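Local coordinates for hypothetical protein HI1011 (Haemophilus influenzae, PDB 1YZY), which catalyses the ATP-dependent phosphorylation of 3-oxo-tetronate to 3-oxo-tetronate 4-phosphate, as a member of the four-carbon acid sugar kinase family, at residues 20-24 with 231-237; 26-30 with 368-372; 246-252 with 347-353; 261-266 with 400-406; 376-382 with 407-412. The contacts are given in a common frame with arbitrary orientation. Residues are numbered along the deposited sequence.

Contact 1: residues 20-24 with 231-237; sequences VENGL and LSGGKKG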
# COMPACT_ATOMS: atom_id res chain seq x y z
N VAL A 20 8.70 6.42 -1.94
CA VAL A 20 9.13 7.40 -0.94
C VAL A 20 10.51 7.06 -0.36
O VAL A 20 11.33 7.95 -0.11
CB VAL A 20 8.08 7.53 0.22
CG1 VAL A 20 8.63 8.34 1.39
CG2 VAL A 20 6.82 8.20 -0.31
N GLU A 21 10.72 5.79 -0.07
CA GLU A 21 11.98 5.31 0.47
C GLU A 21 13.11 5.44 -0.57
O GLU A 21 14.27 5.16 -0.28
CB GLU A 21 11.84 3.86 0.93
CG GLU A 21 11.00 3.72 2.20
CD GLU A 21 11.54 4.56 3.35
OE1 GLU A 21 12.39 4.06 4.11
OE2 GLU A 21 11.12 5.72 3.49
N ASN A 22 12.73 5.88 -1.77
CA ASN A 22 13.67 6.08 -2.85
C ASN A 22 13.63 7.50 -3.39
O ASN A 22 13.82 7.75 -4.58
CB ASN A 22 13.44 5.03 -3.94
CG ASN A 22 14.04 3.68 -3.57
OD1 ASN A 22 15.26 3.50 -3.61
ND2 ASN A 22 13.19 2.75 -3.14
N GLY A 23 13.33 8.44 -2.48
CA GLY A 23 13.31 9.86 -2.78
C GLY A 23 12.19 10.58 -3.52
O GLY A 23 12.33 11.77 -3.83
N LEU A 24 11.08 9.90 -3.79
CA LEU A 24 9.97 10.54 -4.51
C LEU A 24 8.80 11.01 -3.63
O LEU A 24 8.29 10.24 -2.83
CB LEU A 24 9.47 9.58 -5.60
CG LEU A 24 9.74 9.97 -7.06
CD1 LEU A 24 11.18 10.39 -7.28
CD2 LEU A 24 9.35 8.81 -7.96
N LEU A 231 15.04 8.28 -10.79
CA LEU A 231 14.44 9.61 -10.89
C LEU A 231 14.89 10.56 -9.80
O LEU A 231 14.98 11.77 -10.02
CB LEU A 231 12.91 9.51 -10.88
CG LEU A 231 12.25 8.86 -12.10
CD1 LEU A 231 10.78 8.61 -11.84
CD2 LEU A 231 12.45 9.76 -13.30
N SER A 232 15.14 10.03 -8.61
CA SER A 232 15.57 10.84 -7.48
C SER A 232 17.09 11.02 -7.41
O SER A 232 17.57 11.96 -6.78
CB SER A 232 15.07 10.23 -6.17
OG SER A 232 15.80 9.07 -5.82
N GLY A 233 17.82 10.14 -8.10
CA GLY A 233 19.28 10.21 -8.09
C GLY A 233 19.86 9.52 -6.86
O GLY A 233 20.84 9.99 -6.28
N GLY A 234 19.24 8.41 -6.46
CA GLY A 234 19.69 7.64 -5.30
C GLY A 234 19.21 8.12 -3.94
O GLY A 234 19.57 7.54 -2.92
N LYS A 235 18.42 9.19 -3.92
CA LYS A 235 17.91 9.75 -2.68
C LYS A 235 17.09 8.73 -1.90
O LYS A 235 16.51 7.82 -2.48
CB LYS A 235 17.05 10.98 -2.99
CG LYS A 235 16.57 11.76 -1.76
CD LYS A 235 17.72 12.48 -1.07
CE LYS A 235 17.32 12.95 0.33
NZ LYS A 235 17.09 11.80 1.26
N LYS A 236 17.11 8.84 -0.58
CA LYS A 236 16.34 7.93 0.26
C LYS A 236 15.22 8.66 1.00
O LYS A 236 15.00 9.86 0.78
CB LYS A 236 17.27 7.20 1.24
CG LYS A 236 18.23 6.23 0.57
CD LYS A 236 17.49 5.02 0.01
CE LYS A 236 18.45 4.03 -0.63
NZ LYS A 236 17.76 2.75 -0.98
N GLY A 237 14.51 7.94 1.86
CA GLY A 237 13.41 8.55 2.60
C GLY A 237 13.80 9.23 3.90
O GLY A 237 12.96 9.40 4.79
O HOH W 1 11.54 6.95 5.81
O HOH W 2 14.95 5.67 4.22
O HOH W 3 17.00 5.55 -3.93
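Two Schellman motifs meet here, each closing a helix on a glycine of positive phi: Gly23 ends helix 9-20 and Gly233 ends helix 221-232. In the first, Gly23 N bonds back to Val20 O at 3.1 Å. The one direct hydrogen bond between the segments runs from Ser232 OG to Asn22 O (2.7 Å), so the last helical residue of 221-232 reaches a carbonyl in the turn after helix 9-20; the same hydroxyl also bonds to Ala228 O. An ideal CB on Gly23 would clash with Ser232 CB and Lys235 CB, a second reason for glycine. The contact thus joins two helix ends, on the loop that runs on to strand 248-252. Water carries much of the rest: one molecule bridges Asn22 OD1 and Lys235 O, 2.7 Å from each, and another links Glu21 OE2 (2.7 Å) to Gly237 O (3.0 Å). Asn22 ND2 is hydrogen-bonded to Phe18 O in the helix before it. Away from these polar groups, Leu24 CD1 rests 4.1 Å from Leu231 CB.

Contact 2: residues 26-30 with 368-372; sequences TVQMN and TGFHI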
# COMPACT_ATOMS: atom_id res chain seq x y z
N THR A 26 5.27 11.31 -2.67
CA THR A 26 4.13 10.50 -3.10
C THR A 26 2.77 10.76 -2.42
O THR A 26 2.70 11.06 -1.23
CB THR A 26 4.47 8.99 -2.92
OG1 THR A 26 5.70 8.69 -3.60
CG2 THR A 26 3.36 8.09 -3.47
N VAL A 27 1.70 10.65 -3.20
CA VAL A 27 0.34 10.80 -2.70
C VAL A 27 -0.42 9.55 -3.12
O VAL A 27 -0.47 9.21 -4.30
CB VAL A 27 -0.37 12.04 -3.29
CG1 VAL A 27 -1.86 11.97 -3.00
CG2 VAL A 27 0.21 13.30 -2.69
N GLN A 28 -0.98 8.85 -2.14
CA GLN A 28 -1.75 7.65 -2.43
C GLN A 28 -3.25 7.89 -2.26
O GLN A 28 -3.74 8.05 -1.14
CB GLN A 28 -1.32 6.50 -1.51
CG GLN A 28 -2.10 5.20 -1.75
CD GLN A 28 -1.79 4.13 -0.72
OE1 GLN A 28 -0.78 4.19 -0.03
NE2 GLN A 28 -2.68 3.14 -0.61
N MET A 29 -3.97 7.91 -3.37
CA MET A 29 -5.41 8.11 -3.36
C MET A 29 -6.10 6.75 -3.29
O MET A 29 -5.70 5.82 -3.98
CB MET A 29 -5.85 8.86 -4.61
CG MET A 29 -5.24 10.25 -4.72
SD MET A 29 -5.54 11.29 -3.26
CE MET A 29 -6.62 12.55 -3.93
N ASN A 30 -7.09 6.61 -2.42
CA ASN A 30 -7.82 5.35 -2.30
C ASN A 30 -9.08 5.48 -3.16
O ASN A 30 -10.05 6.11 -2.75
CB ASN A 30 -8.18 5.07 -0.84
CG ASN A 30 -6.95 5.04 0.06
OD1 ASN A 30 -5.92 4.47 -0.28
ND2 ASN A 30 -7.07 5.66 1.23
N THR A 368 -9.73 10.93 1.78
CA THR A 368 -9.75 10.16 0.54
C THR A 368 -8.37 9.79 0.00
O THR A 368 -8.25 9.02 -0.95
CB THR A 368 -10.48 10.95 -0.56
OG1 THR A 368 -9.79 12.19 -0.79
CG2 THR A 368 -11.92 11.25 -0.15
N GLY A 369 -7.33 10.38 0.58
CA GLY A 369 -5.98 10.12 0.14
C GLY A 369 -5.01 10.70 1.14
O GLY A 369 -5.41 11.45 2.04
N PHE A 370 -3.74 10.38 0.98
CA PHE A 370 -2.72 10.85 1.91
C PHE A 370 -1.38 11.08 1.24
O PHE A 370 -1.11 10.55 0.17
CB PHE A 370 -2.50 9.80 3.01
CG PHE A 370 -3.76 9.38 3.72
CD1 PHE A 370 -4.21 10.08 4.83
CD2 PHE A 370 -4.50 8.30 3.26
CE1 PHE A 370 -5.38 9.71 5.49
CE2 PHE A 370 -5.67 7.91 3.90
CZ PHE A 370 -6.12 8.61 5.02
N HIS A 371 -0.58 11.94 1.86
CA HIS A 371 0.77 12.20 1.41
C HIS A 371 1.64 11.19 2.17
O HIS A 371 1.58 11.19 3.40
CB HIS A 371 1.25 13.56 1.91
CG HIS A 371 0.73 14.71 1.11
ND1 HIS A 371 1.46 15.31 0.11
CD2 HIS A 371 -0.46 15.35 1.14
CE1 HIS A 371 0.74 16.27 -0.44
NE2 HIS A 371 -0.43 16.31 0.16
N ILE A 372 2.43 10.36 1.49
CA ILE A 372 3.22 9.39 2.26
C ILE A 372 4.52 9.99 2.81
O ILE A 372 5.29 10.63 2.08
CB ILE A 372 3.53 8.20 1.34
CG1 ILE A 372 2.29 7.82 0.52
CG2 ILE A 372 3.99 7.00 2.18
CD1 ILE A 372 1.26 7.01 1.28
O HOH W 4 3.80 14.32 -0.66
O HOH W 5 -9.60 8.95 -3.44
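Val27 lays its CG2 over one face of the His371 ring, 3.9 Å from the ring centroid and 20° off the normal, a CH-pi contact within a non-hydrogen-bonded antiparallel pair. Next along the same face, Met29 faces Gly369, with Met29 SD 3.6 Å from Gly369 CA; a CB there would collide with the sulfur. On the other face Gln28 pairs with Phe370 through both backbone bonds, Gln28 N to Phe370 O at 2.9 Å and Phe370 N to Gln28 O at 3.2 Å. Strands 26-30 and 369-372 run antiparallel at 157°, their axes 4.6 Å apart at the closest, and join the sugar-binding and nucleotide-binding parts into one continuous mixed sheet. Strand 43-47 flanks 26-30 on its far edge and strand 380-385 flanks 369-375. The ends of the pairing are held by Ile372 N to Thr26 O (2.8 Å) and Asn30 N to Thr368 O (3.1 Å). Asn30 ND2 approaches the edge of the Phe370 ring, 3.8 Å from CE2. Near Thr26, whose OG1 bonds to Leu24 O, Ile372 has the largest covered area of these residues: its CG1 lies 4.1 Å from Thr26 CG2, and its CD1 reaches Gln28 OE1 at 3.7 Å.

Contact 3: residues 246-252 with 347-353; sequences GKTVVLS and VTNFITA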
# COMPACT_ATOMS: atom_id res chain seq x y z
N GLY A 246 2.00 19.26 17.59
CA GLY A 246 0.57 19.43 17.77
C GLY A 246 0.03 18.40 18.75
O GLY A 246 0.81 17.62 19.31
N LYS A 247 -1.26 18.45 19.02
CA LYS A 247 -1.89 17.49 19.95
C LYS A 247 -1.94 16.13 19.27
O LYS A 247 -2.28 16.04 18.09
CB LYS A 247 -3.31 17.95 20.30
CG LYS A 247 -3.44 19.43 20.67
CD LYS A 247 -2.72 19.76 21.97
CE LYS A 247 -2.61 21.26 22.16
NZ LYS A 247 -1.75 21.89 21.10
N THR A 248 -1.71 15.06 20.02
CA THR A 248 -1.71 13.71 19.46
C THR A 248 -2.53 12.75 20.32
O THR A 248 -2.66 12.95 21.53
CB THR A 248 -0.25 13.16 19.35
OG1 THR A 248 0.52 13.99 18.47
CG2 THR A 248 -0.22 11.72 18.84
N VAL A 249 -3.07 11.71 19.69
CA VAL A 249 -3.86 10.70 20.38
C VAL A 249 -3.63 9.31 19.78
O VAL A 249 -3.41 9.16 18.58
CB VAL A 249 -5.39 11.05 20.35
CG1 VAL A 249 -5.95 10.98 18.94
CG2 VAL A 249 -6.16 10.13 21.29
N VAL A 250 -3.59 8.31 20.66
CA VAL A 250 -3.40 6.92 20.27
C VAL A 250 -4.72 6.19 20.50
O VAL A 250 -5.26 6.23 21.61
CB VAL A 250 -2.29 6.23 21.12
CG1 VAL A 250 -2.21 4.75 20.81
CG2 VAL A 250 -0.94 6.88 20.87
N LEU A 251 -5.24 5.57 19.45
CA LEU A 251 -6.49 4.82 19.53
C LEU A 251 -6.19 3.37 19.11
O LEU A 251 -6.07 3.08 17.92
CB LEU A 251 -7.56 5.47 18.64
CG LEU A 251 -7.87 6.95 18.93
CD1 LEU A 251 -8.72 7.55 17.85
CD2 LEU A 251 -8.54 7.12 20.28
N SER A 252 -6.09 2.49 20.09
CA SER A 252 -5.75 1.07 19.89
C SER A 252 -6.92 0.10 20.05
O SER A 252 -7.50 -0.01 21.13
CB SER A 252 -4.66 0.69 20.89
OG SER A 252 -3.91 -0.43 20.45
N VAL A 347 -7.16 18.21 17.72
CA VAL A 347 -6.12 17.19 17.69
C VAL A 347 -5.73 17.00 16.23
O VAL A 347 -6.61 16.85 15.37
CB VAL A 347 -6.61 15.85 18.31
CG1 VAL A 347 -5.62 14.73 18.01
CG2 VAL A 347 -6.76 16.01 19.82
N THR A 348 -4.44 17.06 15.94
CA THR A 348 -3.95 16.94 14.57
C THR A 348 -3.19 15.67 14.21
O THR A 348 -2.99 15.39 13.02
CB THR A 348 -3.12 18.18 14.14
OG1 THR A 348 -2.12 18.48 15.13
CG2 THR A 348 -4.02 19.37 13.94
N ASN A 349 -2.82 14.88 15.20
CA ASN A 349 -2.07 13.64 14.96
C ASN A 349 -2.82 12.44 15.54
O ASN A 349 -3.14 12.41 16.73
CB ASN A 349 -0.68 13.70 15.60
CG ASN A 349 0.12 14.94 15.19
OD1 ASN A 349 0.87 15.49 16.00
ND2 ASN A 349 0.01 15.33 13.93
N PHE A 350 -3.11 11.45 14.70
CA PHE A 350 -3.81 10.25 15.14
C PHE A 350 -2.97 9.00 14.90
O PHE A 350 -2.53 8.74 13.79
CB PHE A 350 -5.14 10.09 14.40
CG PHE A 350 -6.11 11.21 14.64
CD1 PHE A 350 -7.17 11.04 15.53
CD2 PHE A 350 -5.98 12.42 13.99
CE1 PHE A 350 -8.08 12.07 15.77
CE2 PHE A 350 -6.88 13.46 14.21
CZ PHE A 350 -7.93 13.28 15.10
N ILE A 351 -2.75 8.23 15.96
CA ILE A 351 -1.97 7.00 15.86
C ILE A 351 -2.91 5.84 16.19
O ILE A 351 -3.27 5.63 17.34
CB ILE A 351 -0.79 7.02 16.86
CG1 ILE A 351 0.09 8.25 16.60
CG2 ILE A 351 0.04 5.74 16.74
CD1 ILE A 351 1.19 8.43 17.60
N THR A 352 -3.33 5.11 15.16
CA THR A 352 -4.24 3.98 15.36
C THR A 352 -3.55 2.62 15.30
O THR A 352 -2.46 2.47 14.75
CB THR A 352 -5.39 4.02 14.33
OG1 THR A 352 -4.85 4.04 13.00
CG2 THR A 352 -6.24 5.29 14.53
N ALA A 353 -4.19 1.63 15.92
CA ALA A 353 -3.67 0.27 15.94
C ALA A 353 -4.80 -0.70 15.61
O ALA A 353 -5.85 -0.68 16.26
CB ALA A 353 -3.08 -0.06 17.30
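At Gly246 the backbone passes the Thr348 side chain, CA to OG1 at 3.9 Å, where a CB would clash with that hydroxyl. Lys247 points its CB sideways, the end of its side chain leading off, and offers its carbonyl twice: Lys247 O accepts from Thr348 N and from Asn349 N, both at 3.2 Å, a fork that starts the pairing. Thr248 OG1 gives a weak hydrogen bond to Asn349 OD1 (2.9 Å), and its CG2 touches Ile351 CD1 at 3.8 Å. Val249 bonds both ways, N to Asn349 O at 3.0 Å and O to Ile351 N at 2.9 Å, while its CG1 touches both Val347 CG1 (3.9 Å) and Phe350 CD1 (3.6 Å). From Thr248 to Ser252 the strand runs parallel to 349-353, at 16°, with axes 4.7 Å apart. The two are adjacent inner strands of the nucleotide-binding end of the mixed sheet: helix 324-345 packs on the Val249 and Leu251 face, helix 404-410 on the Val250 and Ser252 face. Val250 CG2 lies 4.0 Å from Ile351 CB. Leu251 repeats the bonding of Val249, N to Ile351 O at 2.9 Å and O to Ala353 N at 3.1 Å. Ser252 OG, bonded to Thr309, sits 3.3 Å from Ala353 CB. Both strands lead to residues that bind ATP by similarity: Ser254 after one, Gly354 to Thr357 at the start of helix 355-365 after the other.

Contact 4: residues 261-266 with 400-406; sequences KQVEKY and GKEDFFE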
# COMPACT_ATOMS: atom_id res chain seq x y z
N LYS A 261 1.33 -6.39 23.33
CA LYS A 261 2.63 -6.09 23.91
C LYS A 261 2.96 -4.61 23.77
O LYS A 261 3.56 -4.02 24.66
CB LYS A 261 3.72 -6.94 23.25
CG LYS A 261 3.61 -8.43 23.56
CD LYS A 261 4.71 -9.24 22.89
CE LYS A 261 4.65 -9.12 21.38
NZ LYS A 261 5.71 -9.90 20.69
N GLN A 262 2.58 -4.03 22.63
CA GLN A 262 2.83 -2.61 22.37
C GLN A 262 2.02 -1.73 23.32
O GLN A 262 2.43 -0.61 23.65
CB GLN A 262 2.50 -2.26 20.91
CG GLN A 262 3.41 -2.93 19.88
CD GLN A 262 2.90 -2.78 18.45
OE1 GLN A 262 1.73 -3.03 18.17
NE2 GLN A 262 3.77 -2.35 17.55
N VAL A 263 0.85 -2.22 23.71
CA VAL A 263 -0.04 -1.51 24.64
C VAL A 263 0.51 -1.68 26.06
O VAL A 263 0.56 -0.73 26.84
CB VAL A 263 -1.49 -2.08 24.58
CG1 VAL A 263 -2.33 -1.56 25.74
CG2 VAL A 263 -2.15 -1.72 23.25
N GLU A 264 0.91 -2.90 26.38
CA GLU A 264 1.46 -3.25 27.68
C GLU A 264 2.75 -2.48 27.96
O GLU A 264 3.11 -2.25 29.12
CB GLU A 264 1.72 -4.76 27.71
CG GLU A 264 1.28 -5.46 28.98
CD GLU A 264 2.31 -5.36 30.10
OE1 GLU A 264 3.23 -6.21 30.14
OE2 GLU A 264 2.19 -4.44 30.94
N LYS A 265 3.45 -2.10 26.89
CA LYS A 265 4.71 -1.37 27.02
C LYS A 265 4.48 0.15 27.06
O LYS A 265 5.25 0.89 27.68
CB LYS A 265 5.65 -1.75 25.86
CG LYS A 265 7.12 -1.89 26.23
CD LYS A 265 7.90 -0.59 26.04
CE LYS A 265 9.40 -0.82 26.20
NZ LYS A 265 10.20 0.38 25.82
N TYR A 266 3.42 0.59 26.40
CA TYR A 266 3.09 2.01 26.33
C TYR A 266 2.30 2.54 27.54
O TYR A 266 2.47 3.69 27.93
CB TYR A 266 2.34 2.32 25.03
CG TYR A 266 2.19 3.80 24.76
CD1 TYR A 266 3.32 4.61 24.65
CD2 TYR A 266 0.93 4.38 24.61
CE1 TYR A 266 3.19 5.97 24.41
CE2 TYR A 266 0.80 5.75 24.37
CZ TYR A 266 1.93 6.53 24.27
OH TYR A 266 1.82 7.86 24.03
N GLY A 400 5.32 -3.14 13.39
CA GLY A 400 5.94 -2.44 14.50
C GLY A 400 6.59 -3.28 15.58
O GLY A 400 6.22 -4.43 15.81
N LYS A 401 7.63 -2.73 16.20
CA LYS A 401 8.33 -3.41 17.29
C LYS A 401 7.56 -3.11 18.57
O LYS A 401 6.61 -2.33 18.56
CB LYS A 401 9.77 -2.92 17.41
CG LYS A 401 10.69 -3.32 16.25
CD LYS A 401 12.11 -2.75 16.39
CE LYS A 401 12.19 -1.25 16.06
NZ LYS A 401 11.49 -0.35 17.03
N GLU A 402 8.00 -3.68 19.69
CA GLU A 402 7.32 -3.48 20.97
C GLU A 402 7.09 -2.03 21.37
O GLU A 402 6.02 -1.68 21.87
CB GLU A 402 8.10 -4.16 22.09
CG GLU A 402 8.19 -5.66 21.96
CD GLU A 402 9.10 -6.26 23.01
OE1 GLU A 402 10.24 -6.64 22.65
OE2 GLU A 402 8.69 -6.32 24.19
N ASP A 403 8.11 -1.19 21.19
CA ASP A 403 8.01 0.21 21.55
C ASP A 403 7.40 1.10 20.47
O ASP A 403 7.69 2.30 20.41
CB ASP A 403 9.40 0.74 21.94
CG ASP A 403 10.35 0.87 20.75
OD1 ASP A 403 11.25 1.74 20.82
OD2 ASP A 403 10.20 0.14 19.74
N PHE A 404 6.54 0.53 19.63
CA PHE A 404 5.93 1.29 18.55
C PHE A 404 5.24 2.61 18.91
O PHE A 404 5.53 3.65 18.30
CB PHE A 404 4.96 0.43 17.75
CG PHE A 404 4.20 1.20 16.71
CD1 PHE A 404 4.83 1.67 15.56
CD2 PHE A 404 2.87 1.55 16.93
CE1 PHE A 404 4.16 2.47 14.64
CE2 PHE A 404 2.18 2.35 16.01
CZ PHE A 404 2.83 2.82 14.87
N PHE A 405 4.31 2.59 19.87
CA PHE A 405 3.60 3.82 20.21
C PHE A 405 4.45 5.03 20.57
O PHE A 405 4.26 6.10 19.99
CB PHE A 405 2.52 3.58 21.26
CG PHE A 405 1.41 2.70 20.78
CD1 PHE A 405 0.82 2.93 19.55
CD2 PHE A 405 1.00 1.61 21.53
CE1 PHE A 405 -0.16 2.09 19.06
CE2 PHE A 405 0.02 0.76 21.05
CZ PHE A 405 -0.56 1.00 19.81
N GLU A 406 5.38 4.86 21.50
CA GLU A 406 6.25 5.97 21.88
C GLU A 406 7.24 6.33 20.77
O GLU A 406 7.53 7.51 20.55
CB GLU A 406 6.99 5.70 23.20
CG GLU A 406 7.93 4.51 23.20
CD GLU A 406 8.76 4.45 24.48
OE1 GLU A 406 9.57 5.37 24.72
OE2 GLU A 406 8.59 3.48 25.25
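Gln262, with 112 Å² covered, has both ends of its amide engaged. NE2 donates to Lys401 O at 3.0 Å and more weakly to Phe399 O, while OE1 accepts from Lys395. Lys401 O also takes Phe404 N (3.1 Å), the bond that closes the type I turn 401-404 leading into helix 404-410. Asp403 stands at the N-cap of that helix but makes no capping bond; its OD2 forms a salt bridge with Lys401 NZ at 3.0 Å, whose hydrogen bond is weak. A longer salt bridge, Lys265 NZ to Glu406 OE2 at 3.5 Å, links the helices at the partly exposed surface; Glu406 also has a long, weak ion pair with Lys269. The carbonyl Glu402 O receives a CA-H...O contact from Gln262 CA (3.4 Å). Tyr266 OH is bonded to Ala303 O, leaving the ring for apolar contact: Phe405 CB sits over its face, 3.6 Å from the centroid, a CH-pi arrangement. Phe405 CE2 meets Val263 CG2 at 4.0 Å. Gly397 and Ser254, ATP-binding by similarity, lie near the Gln262 side chain. Helices 257-266 and 404-410 lie together on one face of the sheet, with Val263 and Tyr266 against strands 248-252 and 305-307, and Phe405 against 248-252 and 349-353.

Contact 5: residues 376-382 with 407-412; sequences IAPGVPW and YAQGMF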
# COMPACT_ATOMS: atom_id res chain seq x y z
N ILE A 376 7.92 4.84 10.03
CA ILE A 376 8.03 4.62 11.47
C ILE A 376 8.52 3.20 11.68
O ILE A 376 9.36 2.93 12.54
CB ILE A 376 6.64 4.77 12.16
CG1 ILE A 376 6.12 6.19 12.00
CG2 ILE A 376 6.73 4.40 13.63
CD1 ILE A 376 4.70 6.35 12.45
N ALA A 377 7.95 2.29 10.90
CA ALA A 377 8.30 0.87 10.94
C ALA A 377 7.94 0.31 9.56
O ALA A 377 7.19 0.95 8.81
CB ALA A 377 7.52 0.16 12.04
N PRO A 378 8.49 -0.85 9.19
CA PRO A 378 8.15 -1.40 7.87
C PRO A 378 6.64 -1.59 7.78
O PRO A 378 6.05 -2.30 8.60
CB PRO A 378 8.89 -2.74 7.85
CG PRO A 378 10.07 -2.50 8.73
CD PRO A 378 9.45 -1.73 9.88
N GLY A 379 6.03 -0.92 6.81
CA GLY A 379 4.60 -1.01 6.62
C GLY A 379 3.81 0.06 7.35
O GLY A 379 2.59 0.14 7.20
N VAL A 380 4.49 0.88 8.15
CA VAL A 380 3.82 1.94 8.89
C VAL A 380 4.43 3.33 8.68
O VAL A 380 5.25 3.79 9.48
CB VAL A 380 3.80 1.66 10.42
CG1 VAL A 380 2.80 2.57 11.11
CG2 VAL A 380 3.46 0.20 10.69
N PRO A 381 4.12 3.98 7.55
CA PRO A 381 4.68 5.32 7.32
C PRO A 381 3.80 6.41 7.97
O PRO A 381 2.68 6.13 8.44
CB PRO A 381 4.64 5.43 5.79
CG PRO A 381 3.41 4.68 5.44
CD PRO A 381 3.51 3.45 6.31
N TRP A 382 4.33 7.62 8.07
CA TRP A 382 3.57 8.73 8.61
C TRP A 382 2.75 9.24 7.43
O TRP A 382 3.23 9.26 6.30
CB TRP A 382 4.49 9.84 9.13
CG TRP A 382 4.65 9.81 10.61
CD1 TRP A 382 5.80 9.58 11.31
CD2 TRP A 382 3.61 9.95 11.59
NE1 TRP A 382 5.54 9.56 12.67
CE2 TRP A 382 4.20 9.78 12.86
CE3 TRP A 382 2.23 10.20 11.51
CZ2 TRP A 382 3.46 9.85 14.05
CZ3 TRP A 382 1.49 10.27 12.69
CH2 TRP A 382 2.11 10.10 13.95
N TYR A 407 7.72 5.31 20.06
CA TYR A 407 8.67 5.52 18.96
C TYR A 407 8.07 6.39 17.85
O TYR A 407 8.73 7.31 17.36
CB TYR A 407 9.14 4.19 18.36
CG TYR A 407 10.18 4.38 17.29
CD1 TYR A 407 11.40 5.00 17.59
CD2 TYR A 407 9.94 4.01 15.97
CE1 TYR A 407 12.34 5.26 16.61
CE2 TYR A 407 10.88 4.27 14.97
CZ TYR A 407 12.08 4.90 15.29
OH TYR A 407 13.01 5.18 14.32
N ALA A 408 6.85 6.05 17.43
CA ALA A 408 6.15 6.81 16.40
C ALA A 408 6.16 8.30 16.73
O ALA A 408 6.25 9.14 15.84
CB ALA A 408 4.72 6.31 16.30
N GLN A 409 6.06 8.61 18.02
CA GLN A 409 6.07 9.99 18.50
C GLN A 409 7.48 10.55 18.68
O GLN A 409 7.73 11.73 18.41
CB GLN A 409 5.32 10.08 19.83
CG GLN A 409 3.94 9.50 19.77
CD GLN A 409 3.20 9.65 21.08
OE1 GLN A 409 2.79 8.66 21.67
NE2 GLN A 409 3.03 10.89 21.52
N GLY A 410 8.38 9.71 19.16
CA GLY A 410 9.75 10.13 19.38
C GLY A 410 10.43 10.79 18.19
O GLY A 410 11.20 11.72 18.38
N MET A 411 10.16 10.31 16.98
CA MET A 411 10.81 10.89 15.81
C MET A 411 10.46 12.33 15.44
O MET A 411 11.27 13.01 14.80
CB MET A 411 10.69 9.97 14.58
CG MET A 411 9.28 9.68 14.10
SD MET A 411 9.33 8.49 12.75
CE MET A 411 9.55 6.97 13.68
N PHE A 412 9.27 12.80 15.81
CA PHE A 412 8.91 14.19 15.49
C PHE A 412 8.96 15.13 16.69
O PHE A 412 8.40 16.24 16.65
CB PHE A 412 7.58 14.28 14.73
CG PHE A 412 6.35 14.01 15.56
CD1 PHE A 412 5.94 12.71 15.82
CD2 PHE A 412 5.58 15.07 16.04
CE1 PHE A 412 4.78 12.46 16.54
CE2 PHE A 412 4.41 14.83 16.76
CZ PHE A 412 4.01 13.52 17.01
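Ile376 loses 79 Å² to helix 407-410 and the residues after it, Trp382 68 Å², and between them they account for all that the segment 376-382 contributes. CG2 of Ile376 is the main point of touch, 3.8 Å from Ala408 CB, 3.8 Å from Met411 CE and 4.0 Å from Tyr407 CD2. Its carbonyl faces the edge of the Tyr407 ring, Ile376 O to Tyr407 CE2 at 3.2 Å. The two residues lie on the two arms of a beta hairpin joining strands 369-375 and 380-385, with a type II turn from Ala377 to Val380. A classic beta bulge, in which Ile376 and Ala377 both face Val380, marks the corner where the chain turns; Ile376 N bonds to Val380 O at 2.9 Å and Val380 N to Ala377 O at 2.8 Å. Gly379 occupies the turn position whose positive phi calls for glycine. Trp382 supplies the polar link, donating from NE1 to Ala408 O at 3.3 Å near the end of the helix. Met411 SD lies at the edge of the indole, 4.8 Å from the centroid of its five-membered ring, a Met-aromatic contact. At the six-membered ring, Trp382 CZ2 comes within 3.8 Å of CE1 of the poorly ordered Phe412. The indole also packs on Ala393 of the adjacent strand 391-395 and Ile351 of strand 349-353, next but one.

In the fold
Contacts 2 and 3 are the buried ones, both backbone pairings in the same mixed sheet: antiparallel at the junction of the two domains in contact 2, parallel within the nucleotide-binding end in contact 3. Contacts 4 and 5 share helix 404-410, which rests on the strands of contact 3 through Phe405, while Trp382 and Gln409 reach Ile351. These two are partly buried, mixing aromatic packing with single side-chain hydrogen bonds, and contact 4 adds a salt bridge near the surface. Contact 1, also partly buried, relies on helix ends and bridging waters; it touches contact 2 through Val20 but stays about 17 Å from contact 3 at the nearest atoms.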